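Local atomic coordinates of putative peptide ABC-transport system periplasmic peptide-binding protein (Campylobacter jejuni, PDB entry 4OEV), a protein that binds nickel(II), held here together with oxalate, as the extracytoplasmic solute-binding component of an ABC-type importer. Residues L244-D249 with A261-V266; F333-M338 with S353-I358; L343-A348 with V364-A369; F380-G385 with P452-L457. One frame throughout, in Å; residues are numbered along the deposited sequence.

The four contacts lie on the same side of the chain's centre. Along the chain contact 1 closes first; contacts 2 and 3 then interleave, because strand 329-338, helix 342-357 and strand 361-367 form one beta-alpha-beta unit, and contact 4 follows. Contacts 1 and 4 share the antiparallel sheet in which strand 241-246 pairs with both 379-384 and 454-467, and their centres are about 9 Å apart. Contacts 2 and 3 pack two parts of helix 342-357 against neighbouring strands, with centres about 11 Å apart. Contacts 3 and 4, about 14 Å apart between centres, both reach the oxalate, and with M338 of contact 2 they supply part of its pocket (R344, F380, I382, G383, W384) beside the nickel.

Contact 1: residues L244-D249 with A261-V266; sequences LMFNLD and ALNYAV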
loop_
_atom_site.group_PDB
_atom_site.type_symbol
_atom_site.label_atom_id
_atom_site.label_comp_id
_atom_site.label_asym_id
_atom_site.label_seq_id
_atom_site.Cartn_x
_atom_site.Cartn_y
_atom_site.Cartn_z
ATOM N N LEU A 244 8.979 -0.748 -12.622
ATOM C CA LEU A 244 9.817 0.418 -12.851
ATOM C C LEU A 244 8.893 1.623 -13.053
ATOM O O LEU A 244 8.096 1.623 -13.991
ATOM C CB LEU A 244 10.720 0.273 -14.101
ATOM C CG LEU A 244 11.651 1.453 -14.290
ATOM C CD1 LEU A 244 12.603 1.411 -13.122
ATOM C CD2 LEU A 244 12.432 1.313 -15.703
ATOM N N MET A 245 9.022 2.631 -12.188
ATOM C CA MET A 245 8.270 3.910 -12.318
ATOM C C MET A 245 9.055 4.794 -13.284
ATOM O O MET A 245 10.177 5.139 -12.968
ATOM C CB MET A 245 8.164 4.614 -10.961
ATOM C CG MET A 245 7.291 5.973 -10.842
ATOM S SD MET A 245 8.039 7.159 -9.669
ATOM C CE MET A 245 9.417 7.754 -10.661
ATOM N N PHE A 246 8.467 5.206 -14.410
ATOM C CA PHE A 246 9.060 6.242 -15.273
ATOM C C PHE A 246 8.798 7.615 -14.714
ATOM O O PHE A 246 7.636 7.933 -14.320
ATOM C CB PHE A 246 8.470 6.196 -16.690
ATOM C CG PHE A 246 8.694 4.919 -17.422
ATOM C CD1 PHE A 246 9.973 4.429 -17.634
ATOM C CD2 PHE A 246 7.624 4.258 -17.996
ATOM C CE1 PHE A 246 10.172 3.282 -18.341
ATOM C CE2 PHE A 246 7.814 3.109 -18.725
ATOM C CZ PHE A 246 9.102 2.619 -18.910
ATOM N N ASN A 247 9.820 8.456 -14.663
ATOM C CA ASN A 247 9.583 9.843 -14.342
ATOM C C ASN A 247 9.285 10.552 -15.662
ATOM O O ASN A 247 10.127 10.633 -16.560
ATOM C CB ASN A 247 10.766 10.524 -13.611
ATOM C CG ASN A 247 10.388 11.928 -13.134
ATOM O OD1 ASN A 247 9.626 12.611 -13.843
ATOM N ND2 ASN A 247 10.912 12.379 -11.957
ATOM N N LEU A 248 8.085 11.078 -15.784
ATOM C CA LEU A 248 7.678 11.607 -17.086
ATOM C C LEU A 248 8.283 12.984 -17.334
ATOM O O LEU A 248 8.154 13.492 -18.459
ATOM C CB LEU A 248 6.126 11.668 -17.195
ATOM C CG LEU A 248 5.339 10.408 -17.607
ATOM C CD1 LEU A 248 5.957 9.791 -18.779
ATOM C CD2 LEU A 248 5.323 9.299 -16.539
ATOM N N ASP A 249 8.943 13.606 -16.330
ATOM C CA ASP A 249 9.666 14.848 -16.571
ATOM C C ASP A 249 10.992 14.585 -17.343
ATOM O O ASP A 249 11.606 15.520 -17.864
ATOM C CB ASP A 249 10.060 15.599 -15.293
ATOM C CG ASP A 249 8.838 16.157 -14.523
ATOM O OD1 ASP A 249 7.714 16.103 -15.099
ATOM O OD2 ASP A 249 9.061 16.630 -13.369
ATOM N N ALA A 261 9.276 0.927 -25.754
ATOM C CA ALA A 261 10.471 0.151 -26.096
ATOM C C ALA A 261 11.071 -0.503 -24.840
ATOM O O ALA A 261 11.445 -1.687 -24.865
ATOM C CB ALA A 261 11.465 1.025 -26.798
ATOM N N LEU A 262 11.166 0.254 -23.747
ATOM C CA LEU A 262 11.724 -0.291 -22.513
ATOM C C LEU A 262 10.866 -1.436 -21.957
ATOM O O LEU A 262 11.388 -2.404 -21.390
ATOM C CB LEU A 262 11.879 0.812 -21.473
ATOM C CG LEU A 262 12.844 1.891 -21.958
ATOM C CD1 LEU A 262 12.847 3.018 -21.040
ATOM C CD2 LEU A 262 14.284 1.329 -22.053
ATOM N N ASN A 263 9.559 -1.352 -22.157
ATOM C CA ASN A 263 8.688 -2.466 -21.781
ATOM C C ASN A 263 8.980 -3.720 -22.625
ATOM O O ASN A 263 9.116 -4.805 -22.074
ATOM C CB ASN A 263 7.244 -2.069 -21.909
ATOM C CG ASN A 263 6.704 -1.485 -20.607
ATOM O OD1 ASN A 263 6.267 -2.230 -19.727
ATOM N ND2 ASN A 263 6.784 -0.169 -20.465
ATOM N N TYR A 264 9.111 -3.563 -23.944
ATOM C CA TYR A 264 9.394 -4.705 -24.840
ATOM C C TYR A 264 10.766 -5.316 -24.581
ATOM O O TYR A 264 11.049 -6.473 -24.982
ATOM C CB TYR A 264 9.294 -4.285 -26.322
ATOM C CG TYR A 264 7.872 -4.171 -26.853
ATOM C CD1 TYR A 264 7.044 -5.281 -26.916
ATOM C CD2 TYR A 264 7.369 -2.956 -27.307
ATOM C CE1 TYR A 264 5.742 -5.179 -27.400
ATOM C CE2 TYR A 264 6.092 -2.848 -27.798
ATOM C CZ TYR A 264 5.274 -3.967 -27.840
ATOM O OH TYR A 264 3.972 -3.861 -28.298
ATOM N N ALA A 265 11.624 -4.561 -23.902
ATOM C CA ALA A 265 12.996 -4.974 -23.687
ATOM C C ALA A 265 13.166 -5.972 -22.540
ATOM O O ALA A 265 14.181 -6.660 -22.461
ATOM C CB ALA A 265 13.855 -3.760 -23.422
ATOM N N VAL A 266 12.207 -6.015 -21.628
ATOM C CA VAL A 266 12.388 -6.803 -20.404
ATOM C C VAL A 266 11.738 -8.194 -20.496
ATOM O O VAL A 266 10.543 -8.313 -20.762
ATOM C CB VAL A 266 11.790 -6.043 -19.163
ATOM C CG1 VAL A 266 11.990 -6.903 -17.875
ATOM C CG2 VAL A 266 12.459 -4.678 -18.992
#
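The edge of the F246 ring meets an amide nitrogen without a hydrogen bond between them: N263 ND2 lies near the ring plane, 3.9 Å from F246 CE2, and the ring and amide planes stand 73° apart. The pair joins strand 241-246 of the antiparallel sheet to helix 256-265, which packs beside it in this family 5 solute-binding protein. N263 ND2 is satisfied by two backbone carbonyls, R259 O one turn earlier in the helix and F454 O on strand 454-467, and these bonds hold the amide beside the phenyl rim. L262 supplies the apolar half of the contact. Its CD1 comes obliquely to within 3.8 Å of F246 CE1, while L262 CB stands 4.2 Å from F246 CZ. With CG beside the backbone N and anti to the carbonyl carbon (chi1 -61°), F246 sends its ring toward the helix, and CE1, CE2 and CZ do the touching. I455 of strand 454-467 also packs on F246, L262 and N263, making the contact part of a wider buried core. Beyond the strand the chain bends through an Asx turn, in which D249 N donates to N247 OD1 over 2.8 Å with an N-H...O angle of 157°.

Contact 2: residues F333-M338 with S353-I358; sequences FEIWAM and SEFRKI
Aromatic and aliphatic carbons make up the whole contact between F333-M338 and S353-I358. F333 CZ comes within 3.8 Å of F355 CE2, which lies at the edge of the F333 ring near its plane. The two rings are inclined at 55° with centroids 5.9 Å apart, an oblique aromatic pair. F333 reaches across because its CG sits between the backbone N and the carbonyl carbon (chi1 58°), turning the ring end toward the helix. The aliphatic share comes from I335, whose CD1 stands 3.9 Å from the same F355 CE2, so the CD2-CE2 side of the F355 ring meets both strand side chains. These residues join the first strand of a beta-alpha-beta unit, 329-338, to the C-terminal part of its connecting helix, 342-357; S362 of the following strand, 361-367, touches both I335 and F355. Two polar links stay within a segment. On the strand, W336 NE1 donates to E334 OE2 over 2.8 Å, with the oxygen in the indole plane but the donor above the carboxylate plane. On the helix, a salt bridge links K357 NZ to E354 OE1 at 3.2 Å, its hydrogen bond weak; E354 OE2 turns outside, accepting from the backbone N of D267.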
loop_
_atom_site.group_PDB
_atom_site.type_symbol
_atom_site.label_atom_id
_atom_site.label_comp_id
_atom_site.label_asym_id
_atom_site.label_seq_id
_atom_site.Cartn_x
_atom_site.Cartn_y
_atom_site.Cartn_z
ATOM N N PHE A 333 19.729 7.072 -18.543
ATOM C CA PHE A 333 18.989 7.590 -17.398
ATOM C C PHE A 333 19.320 6.768 -16.150
ATOM O O PHE A 333 19.974 5.721 -16.248
ATOM C CB PHE A 333 17.472 7.593 -17.672
ATOM C CG PHE A 333 16.916 6.243 -18.017
ATOM C CD1 PHE A 333 16.455 5.412 -17.020
ATOM C CD2 PHE A 333 16.882 5.791 -19.337
ATOM C CE1 PHE A 333 15.956 4.146 -17.331
ATOM C CE2 PHE A 333 16.389 4.527 -19.669
ATOM C CZ PHE A 333 15.928 3.691 -18.654
ATOM N N GLU A 334 18.916 7.244 -14.975
ATOM C CA GLU A 334 19.242 6.495 -13.759
ATOM C C GLU A 334 18.094 5.628 -13.309
ATOM O O GLU A 334 16.932 5.981 -13.510
ATOM C CB GLU A 334 19.636 7.432 -12.637
ATOM C CG GLU A 334 20.864 8.226 -12.956
ATOM C CD GLU A 334 21.143 9.292 -11.935
ATOM O OE1 GLU A 334 22.300 9.753 -11.925
ATOM O OE2 GLU A 334 20.200 9.676 -11.170
ATOM N N ILE A 335 18.420 4.479 -12.720
ATOM C CA ILE A 335 17.400 3.616 -12.115
ATOM C C ILE A 335 17.670 3.553 -10.613
ATOM O O ILE A 335 18.721 3.059 -10.208
ATOM C CB ILE A 335 17.445 2.195 -12.707
ATOM C CG1 ILE A 335 17.250 2.225 -14.226
ATOM C CG2 ILE A 335 16.416 1.314 -12.060
ATOM C CD1 ILE A 335 17.750 0.922 -14.907
ATOM N N TRP A 336 16.751 4.056 -9.787
ATOM C CA TRP A 336 16.990 4.110 -8.354
ATOM C C TRP A 336 16.263 2.981 -7.607
ATOM O O TRP A 336 15.111 2.657 -7.927
ATOM C CB TRP A 336 16.547 5.472 -7.801
ATOM C CG TRP A 336 17.514 6.605 -8.135
ATOM C CD1 TRP A 336 17.851 7.077 -9.390
ATOM C CD2 TRP A 336 18.249 7.399 -7.202
ATOM N NE1 TRP A 336 18.761 8.110 -9.282
ATOM C CE2 TRP A 336 19.019 8.326 -7.952
ATOM C CE3 TRP A 336 18.347 7.407 -5.802
ATOM C CZ2 TRP A 336 19.858 9.258 -7.347
ATOM C CZ3 TRP A 336 19.200 8.336 -5.199
ATOM C CH2 TRP A 336 19.932 9.249 -5.977
ATOM N N ALA A 337 16.932 2.373 -6.623
ATOM C CA ALA A 337 16.312 1.296 -5.842
ATOM C C ALA A 337 16.574 1.529 -4.379
ATOM O O ALA A 337 17.636 2.047 -4.008
ATOM C CB ALA A 337 16.864 -0.125 -6.259
ATOM N N MET A 338 15.600 1.143 -3.546
ATOM C CA MET A 338 15.813 1.092 -2.106
ATOM C C MET A 338 16.918 0.089 -1.770
ATOM O O MET A 338 16.716 -1.104 -1.988
ATOM C CB MET A 338 14.522 0.673 -1.401
ATOM C CG MET A 338 13.317 1.602 -1.639
ATOM S SD MET A 338 11.936 0.843 -0.819
ATOM C CE MET A 338 10.596 2.035 -1.063
ATOM N N SER A 353 20.723 -4.566 -17.126
ATOM C CA SER A 353 21.185 -5.613 -18.011
ATOM C C SER A 353 20.318 -5.762 -19.269
ATOM O O SER A 353 20.844 -5.839 -20.392
ATOM C CB SER A 353 21.212 -6.966 -17.255
ATOM O OG SER A 353 21.444 -7.952 -18.245
ATOM N N GLU A 354 18.999 -5.801 -19.080
ATOM C CA GLU A 354 18.019 -5.927 -20.172
ATOM C C GLU A 354 18.117 -4.747 -21.139
ATOM O O GLU A 354 18.098 -4.922 -22.373
ATOM C CB GLU A 354 16.575 -6.020 -19.583
ATOM C CG GLU A 354 16.296 -7.332 -18.824
ATOM C CD GLU A 354 16.428 -8.570 -19.726
ATOM O OE1 GLU A 354 17.562 -8.955 -20.079
ATOM O OE2 GLU A 354 15.401 -9.169 -20.092
ATOM N N PHE A 355 18.281 -3.550 -20.578
ATOM C CA PHE A 355 18.345 -2.355 -21.415
ATOM C C PHE A 355 19.650 -2.307 -22.190
ATOM O O PHE A 355 19.705 -1.827 -23.326
ATOM C CB PHE A 355 18.231 -1.124 -20.580
ATOM C CG PHE A 355 16.885 -0.992 -19.861
ATOM C CD1 PHE A 355 15.750 -1.663 -20.305
ATOM C CD2 PHE A 355 16.800 -0.226 -18.737
ATOM C CE1 PHE A 355 14.514 -1.501 -19.635
ATOM C CE2 PHE A 355 15.555 -0.065 -18.037
ATOM C CZ PHE A 355 14.438 -0.721 -18.504
ATOM N N ARG A 356 20.715 -2.716 -21.524
ATOM C CA ARG A 356 22.037 -2.718 -22.160
ATOM C C ARG A 356 22.016 -3.563 -23.413
ATOM O O ARG A 356 22.667 -3.224 -24.425
ATOM C CB ARG A 356 23.098 -3.225 -21.187
ATOM C CG ARG A 356 24.470 -3.349 -21.834
ATOM C CD ARG A 356 25.583 -3.668 -20.871
ATOM N NE ARG A 356 26.590 -4.506 -21.556
ATOM C CZ ARG A 356 27.565 -4.026 -22.339
ATOM N NH1 ARG A 356 28.434 -4.857 -22.930
ATOM N NH2 ARG A 356 27.654 -2.712 -22.579
ATOM N N LYS A 357 21.241 -4.646 -23.380
ATOM C CA LYS A 357 21.160 -5.539 -24.530
ATOM C C LYS A 357 20.614 -4.852 -25.801
ATOM O O LYS A 357 20.964 -5.249 -26.889
ATOM C CB LYS A 357 20.286 -6.754 -24.221
ATOM C CG LYS A 357 20.893 -7.748 -23.254
ATOM C CD LYS A 357 20.026 -8.983 -23.160
ATOM C CE LYS A 357 20.317 -9.727 -21.877
ATOM N NZ LYS A 357 19.483 -10.942 -21.727
ATOM N N ILE A 358 19.763 -3.847 -25.655
ATOM C CA ILE A 358 19.210 -3.143 -26.808
ATOM C C ILE A 358 19.843 -1.761 -27.007
ATOM O O ILE A 358 19.264 -0.919 -27.676
ATOM C CB ILE A 358 17.664 -2.931 -26.686
ATOM C CG1 ILE A 358 17.346 -2.128 -25.431
ATOM C CG2 ILE A 358 16.914 -4.263 -26.692
ATOM C CD1 ILE A 358 15.922 -1.492 -25.395
#

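Contact 3: residues L343-A348 with V364-A369; sequences LRVSLA and VVAKPA. With OXL (oxalate ion), chain D.
V345 and A348, one helical turn apart, come nearest to A366 and V364 on the strand, with CA atoms 6.7 Å apart for V345 and A366 and 6.4 Å apart for A348 and V364. The helix is held within the segment by backbone bonds from L347 N to L343 O and from A348 N to R344 O, and no hydrogen bond crosses to the strand. The A348 methyl meets the V364 side chain, which uses both branches against this residue. Its CG1, anti to the backbone N (chi1 176°), lies 3.7 Å from A348 CB, while its CG2 reaches the A348 carbonyl, 3.4 Å from O. Further along, V345 CG2 and A366 CB meet more loosely at 4.4 Å. This is the second half of a beta-alpha-beta crossover, in which helix 342-357 lies against strand 361-367, the parallel neighbour of strand 329-338. From the same helix R344 extends its chain from CG to NE into the ligand pocket and binds one carboxylate of the oxalate with two bonds: NH1 donates to O3 over 2.8 Å at 153°, and NH2 donates to O1 over 2.7 Å at 164°. O1 lies at the guanidinium edge, near its plane. D341 forms a salt bridge with R344 NE and L381 O accepts from NH2, so protein contacts as well as the anion fix the rotation of the guanidinium. The adjacent negative charges probably stabilise its positive charge.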
loop_
_atom_site.group_PDB
_atom_site.type_symbol
_atom_site.label_atom_id
_atom_site.label_comp_id
_atom_site.label_asym_id
_atom_site.label_seq_id
_atom_site.Cartn_x
_atom_site.Cartn_y
_atom_site.Cartn_z
ATOM N N LEU A 343 15.351 -7.319 -3.102
ATOM C CA LEU A 343 14.556 -7.646 -4.278
ATOM C C LEU A 343 14.612 -6.507 -5.288
ATOM O O LEU A 343 14.832 -6.719 -6.499
ATOM C CB LEU A 343 13.127 -7.962 -3.878
ATOM C CG LEU A 343 12.212 -8.256 -5.065
ATOM C CD1 LEU A 343 12.839 -9.354 -5.912
ATOM C CD2 LEU A 343 10.882 -8.725 -4.551
ATOM N N ARG A 344 14.486 -5.291 -4.781
ATOM C CA ARG A 344 14.487 -4.119 -5.658
ATOM C C ARG A 344 15.871 -3.855 -6.220
ATOM O O ARG A 344 15.998 -3.493 -7.403
ATOM C CB ARG A 344 13.957 -2.887 -4.910
ATOM C CG ARG A 344 12.646 -3.146 -4.207
ATOM C CD ARG A 344 11.944 -1.838 -3.902
ATOM N NE ARG A 344 10.842 -1.916 -2.930
ATOM C CZ ARG A 344 9.774 -1.101 -2.933
ATOM N NH1 ARG A 344 8.834 -1.192 -1.986
ATOM N NH2 ARG A 344 9.615 -0.209 -3.908
ATOM N N VAL A 345 16.917 -4.029 -5.407
ATOM C CA VAL A 345 18.282 -3.915 -5.905
ATOM C C VAL A 345 18.529 -4.912 -7.037
ATOM O O VAL A 345 19.107 -4.542 -8.087
ATOM C CB VAL A 345 19.342 -4.165 -4.802
ATOM C CG1 VAL A 345 20.747 -4.284 -5.426
ATOM C CG2 VAL A 345 19.252 -3.072 -3.723
ATOM N N SER A 346 18.105 -6.164 -6.835
ATOM C CA SER A 346 18.280 -7.195 -7.863
ATOM C C SER A 346 17.530 -6.821 -9.124
ATOM O O SER A 346 18.037 -6.941 -10.226
ATOM C CB SER A 346 17.811 -8.559 -7.367
ATOM O OG SER A 346 18.754 -9.094 -6.445
ATOM N N LEU A 347 16.291 -6.374 -8.957
ATOM C CA LEU A 347 15.513 -5.936 -10.098
ATOM C C LEU A 347 16.107 -4.758 -10.876
ATOM O O LEU A 347 16.044 -4.766 -12.106
ATOM C CB LEU A 347 14.087 -5.567 -9.631
ATOM C CG LEU A 347 13.221 -6.778 -9.292
ATOM C CD1 LEU A 347 11.908 -6.243 -8.644
ATOM C CD2 LEU A 347 12.958 -7.670 -10.502
ATOM N N ALA A 348 16.665 -3.754 -10.183
ATOM C CA ALA A 348 17.293 -2.613 -10.833
ATOM C C ALA A 348 18.510 -3.088 -11.652
ATOM O O ALA A 348 18.786 -2.563 -12.749
ATOM C CB ALA A 348 17.724 -1.579 -9.827
ATOM N N VAL A 364 22.646 2.215 -12.167
ATOM C CA VAL A 364 21.835 1.831 -10.994
ATOM C C VAL A 364 22.284 2.625 -9.770
ATOM O O VAL A 364 23.467 2.725 -9.470
ATOM C CB VAL A 364 21.886 0.315 -10.729
ATOM C CG1 VAL A 364 21.113 -0.041 -9.436
ATOM C CG2 VAL A 364 21.253 -0.440 -11.909
ATOM N N VAL A 365 21.329 3.261 -9.093
ATOM C CA VAL A 365 21.666 4.028 -7.908
ATOM C C VAL A 365 20.872 3.459 -6.721
ATOM O O VAL A 365 19.673 3.600 -6.661
ATOM C CB VAL A 365 21.355 5.534 -8.111
ATOM C CG1 VAL A 365 21.782 6.338 -6.874
ATOM C CG2 VAL A 365 22.018 6.057 -9.445
ATOM N N ALA A 366 21.561 2.832 -5.778
ATOM C CA ALA A 366 20.866 2.171 -4.654
ATOM C C ALA A 366 21.153 2.970 -3.392
ATOM O O ALA A 366 22.316 3.137 -3.042
ATOM C CB ALA A 366 21.343 0.693 -4.526
ATOM N N LYS A 367 20.109 3.517 -2.762
ATOM C CA LYS A 367 20.241 4.307 -1.524
ATOM C C LYS A 367 19.128 3.860 -0.546
ATOM O O LYS A 367 18.120 3.311 -0.981
ATOM C CB LYS A 367 20.119 5.810 -1.821
ATOM C CG LYS A 367 21.190 6.383 -2.777
ATOM C CD LYS A 367 22.563 6.474 -2.148
ATOM C CE LYS A 367 23.603 6.978 -3.140
ATOM N NZ LYS A 367 25.004 6.839 -2.617
ATOM N N PRO A 368 19.295 4.109 0.762
ATOM C CA PRO A 368 18.313 3.631 1.760
ATOM C C PRO A 368 16.936 4.255 1.588
ATOM O O PRO A 368 16.874 5.461 1.398
ATOM C CB PRO A 368 18.918 4.083 3.095
ATOM C CG PRO A 368 20.354 4.275 2.819
ATOM C CD PRO A 368 20.435 4.777 1.402
ATOM N N ALA A 369 15.869 3.456 1.668
ATOM C CA ALA A 369 14.493 3.958 1.649
ATOM C C ALA A 369 14.388 5.172 2.542
ATOM O O ALA A 369 15.041 5.229 3.574
ATOM C CB ALA A 369 13.498 2.874 2.116
HETATM C C1 OXL D . 7.101 1.933 -2.802
HETATM C C2 OXL D . 6.144 3.091 -2.542
HETATM O O1 OXL D . 7.783 1.786 -3.903
HETATM O O2 OXL D . 6.411 4.164 -3.113
HETATM O O3 OXL D . 7.237 1.130 -1.857
HETATM O O4 OXL D . 5.206 3.027 -1.663
#

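Contact 4: residues F380-G385 with P452-L457; sequences FLIGWG and PPFIFL. With OXL (oxalate ion), chain D.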
loop_
_atom_site.group_PDB
_atom_site.type_symbol
_atom_site.label_atom_id
_atom_site.label_comp_id
_atom_site.label_asym_id
_atom_site.label_seq_id
_atom_site.Cartn_x
_atom_site.Cartn_y
_atom_site.Cartn_z
ATOM N N PHE A 380 12.437 4.629 -10.857
ATOM C CA PHE A 380 12.417 4.157 -9.471
ATOM C C PHE A 380 11.776 2.775 -9.417
ATOM O O PHE A 380 10.739 2.564 -10.047
ATOM C CB PHE A 380 11.617 5.175 -8.582
ATOM C CG PHE A 380 11.550 4.799 -7.127
ATOM C CD1 PHE A 380 12.656 4.962 -6.305
ATOM C CD2 PHE A 380 10.363 4.300 -6.584
ATOM C CE1 PHE A 380 12.581 4.624 -4.949
ATOM C CE2 PHE A 380 10.282 3.963 -5.217
ATOM C CZ PHE A 380 11.392 4.103 -4.415
ATOM N N LEU A 381 12.400 1.830 -8.692
ATOM C CA LEU A 381 11.870 0.481 -8.561
ATOM C C LEU A 381 10.768 0.565 -7.489
ATOM O O LEU A 381 11.073 0.442 -6.313
ATOM C CB LEU A 381 12.969 -0.517 -8.141
ATOM C CG LEU A 381 12.776 -1.941 -8.694
ATOM C CD1 LEU A 381 11.433 -2.509 -8.304
ATOM C CD2 LEU A 381 12.862 -1.939 -10.203
ATOM N N ILE A 382 9.541 0.783 -7.941
ATOM C CA ILE A 382 8.373 1.190 -7.117
ATOM C C ILE A 382 7.471 -0.010 -6.805
ATOM O O ILE A 382 7.646 -1.078 -7.396
ATOM C CB ILE A 382 7.558 2.268 -7.897
ATOM C CG1 ILE A 382 6.621 3.095 -6.962
ATOM C CG2 ILE A 382 6.651 1.542 -8.963
ATOM C CD1 ILE A 382 6.130 4.371 -7.639
ATOM N N GLY A 383 6.497 0.126 -5.869
ATOM C CA GLY A 383 5.604 -0.982 -5.626
ATOM C C GLY A 383 4.288 -0.321 -5.087
ATOM O O GLY A 383 4.384 0.771 -4.530
ATOM N N TRP A 384 3.128 -0.937 -5.329
ATOM C CA TRP A 384 1.815 -0.491 -4.751
ATOM C C TRP A 384 0.924 -1.691 -4.725
ATOM O O TRP A 384 1.276 -2.714 -5.275
ATOM C CB TRP A 384 1.119 0.608 -5.597
ATOM C CG TRP A 384 1.852 1.876 -5.738
ATOM C CD1 TRP A 384 2.428 2.385 -6.893
ATOM C CD2 TRP A 384 2.114 2.809 -4.714
ATOM N NE1 TRP A 384 3.043 3.587 -6.612
ATOM C CE2 TRP A 384 2.836 3.876 -5.286
ATOM C CE3 TRP A 384 1.755 2.886 -3.359
ATOM C CZ2 TRP A 384 3.237 4.985 -4.537
ATOM C CZ3 TRP A 384 2.173 3.981 -2.623
ATOM C CH2 TRP A 384 2.881 5.017 -3.218
ATOM N N GLY A 385 -0.263 -1.582 -4.113
ATOM C CA GLY A 385 -1.214 -2.666 -4.250
ATOM C C GLY A 385 -2.059 -2.848 -2.984
ATOM O O GLY A 385 -1.530 -2.776 -1.872
ATOM N N PRO A 452 1.830 3.792 -21.063
ATOM C CA PRO A 452 2.313 3.114 -19.847
ATOM C C PRO A 452 3.111 4.056 -18.920
ATOM O O PRO A 452 4.075 4.685 -19.318
ATOM C CB PRO A 452 3.182 1.973 -20.402
ATOM C CG PRO A 452 3.619 2.471 -21.807
ATOM C CD PRO A 452 2.460 3.305 -22.301
ATOM N N PRO A 453 2.658 4.184 -17.673
ATOM C CA PRO A 453 3.407 4.988 -16.706
ATOM C C PRO A 453 4.619 4.209 -16.167
ATOM O O PRO A 453 5.530 4.807 -15.559
ATOM C CB PRO A 453 2.388 5.202 -15.594
ATOM C CG PRO A 453 1.550 3.973 -15.649
ATOM C CD PRO A 453 1.379 3.696 -17.110
ATOM N N PHE A 454 4.544 2.882 -16.288
ATOM C CA PHE A 454 5.498 1.966 -15.628
ATOM C C PHE A 454 6.081 0.941 -16.601
ATOM O O PHE A 454 5.581 0.749 -17.726
ATOM C CB PHE A 454 4.871 1.132 -14.481
ATOM C CG PHE A 454 4.309 1.909 -13.272
ATOM C CD1 PHE A 454 4.552 3.278 -13.015
ATOM C CD2 PHE A 454 3.584 1.188 -12.310
ATOM C CE1 PHE A 454 3.972 3.918 -11.896
ATOM C CE2 PHE A 454 3.010 1.820 -11.183
ATOM C CZ PHE A 454 3.225 3.175 -10.967
ATOM N N ILE A 455 7.081 0.200 -16.121
ATOM C CA ILE A 455 7.234 -1.192 -16.570
ATOM C C ILE A 455 6.720 -2.082 -15.427
ATOM O O ILE A 455 7.349 -2.092 -14.343
ATOM C CB ILE A 455 8.656 -1.623 -16.858
ATOM C CG1 ILE A 455 9.282 -0.728 -17.940
ATOM C CG2 ILE A 455 8.634 -3.054 -17.294
ATOM C CD1 ILE A 455 10.738 -1.082 -18.226
ATOM N N PHE A 456 5.567 -2.735 -15.600
ATOM C CA PHE A 456 5.082 -3.629 -14.525
ATOM C C PHE A 456 5.940 -4.891 -14.543
ATOM O O PHE A 456 6.234 -5.405 -15.609
ATOM C CB PHE A 456 3.628 -3.992 -14.688
ATOM C CG PHE A 456 2.692 -2.916 -14.255
ATOM C CD1 PHE A 456 2.099 -2.978 -12.989
ATOM C CD2 PHE A 456 2.394 -1.865 -15.077
ATOM C CE1 PHE A 456 1.208 -2.008 -12.558
ATOM C CE2 PHE A 456 1.477 -0.842 -14.625
ATOM C CZ PHE A 456 0.899 -0.952 -13.374
ATOM N N LEU A 457 6.313 -5.396 -13.379
ATOM C CA LEU A 457 7.244 -6.535 -13.358
ATOM C C LEU A 457 6.592 -7.759 -12.730
ATOM O O LEU A 457 6.395 -8.761 -13.416
ATOM C CB LEU A 457 8.514 -6.140 -12.615
ATOM C CG LEU A 457 9.273 -5.016 -13.334
ATOM C CD1 LEU A 457 10.328 -4.393 -12.389
ATOM C CD2 LEU A 457 9.965 -5.601 -14.577
HETATM C C1 OXL D . 7.101 1.933 -2.802
HETATM C C2 OXL D . 6.144 3.091 -2.542
HETATM O O1 OXL D . 7.783 1.786 -3.903
HETATM O O2 OXL D . 6.411 4.164 -3.113
HETATM O O3 OXL D . 7.237 1.130 -1.857
HETATM O O4 OXL D . 5.206 3.027 -1.663
#
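With CG1 anti to the backbone N (chi1 -161°), I382 directs CG1 to the oxalate and leaves CG2 between the backbone N and the carbonyl carbon, over one face of the F454 ring. CG2 stands 4.3 Å from F454 CE2, displaced toward the rim. W384 has CG beside its backbone N (chi1 -62°), which turns one indole face to the oxalate and its CD1 edge to F454: CD1 is 4.2 Å from F454 CZ, while oxalate O4 lies over the face, 3.3 Å from W384 CZ3. I382 and W384 join the core to the oxalate pocket that strand 380-384 lines in this solute-binding protein. On the strand's other side, L381 CD2 meets L457 CD1 at 4.1 Å, the two side chains crossing at about a right angle. G383 N gives oxalate O1 a weak, bent hydrogen bond of 2.9 Å, and the rim of F380 approaches O1, with CE2 3.6 Å away. H26, H480 and H481 bind the nickel, about 5 Å from the W384 side chain. Strands 380-384 and 454-457 cross at -64°, 9.0 Å apart at closest approach; strand 241-246 pairs antiparallel with both in one sheet, and L351 of helix 342-357 packs on L381 and L457.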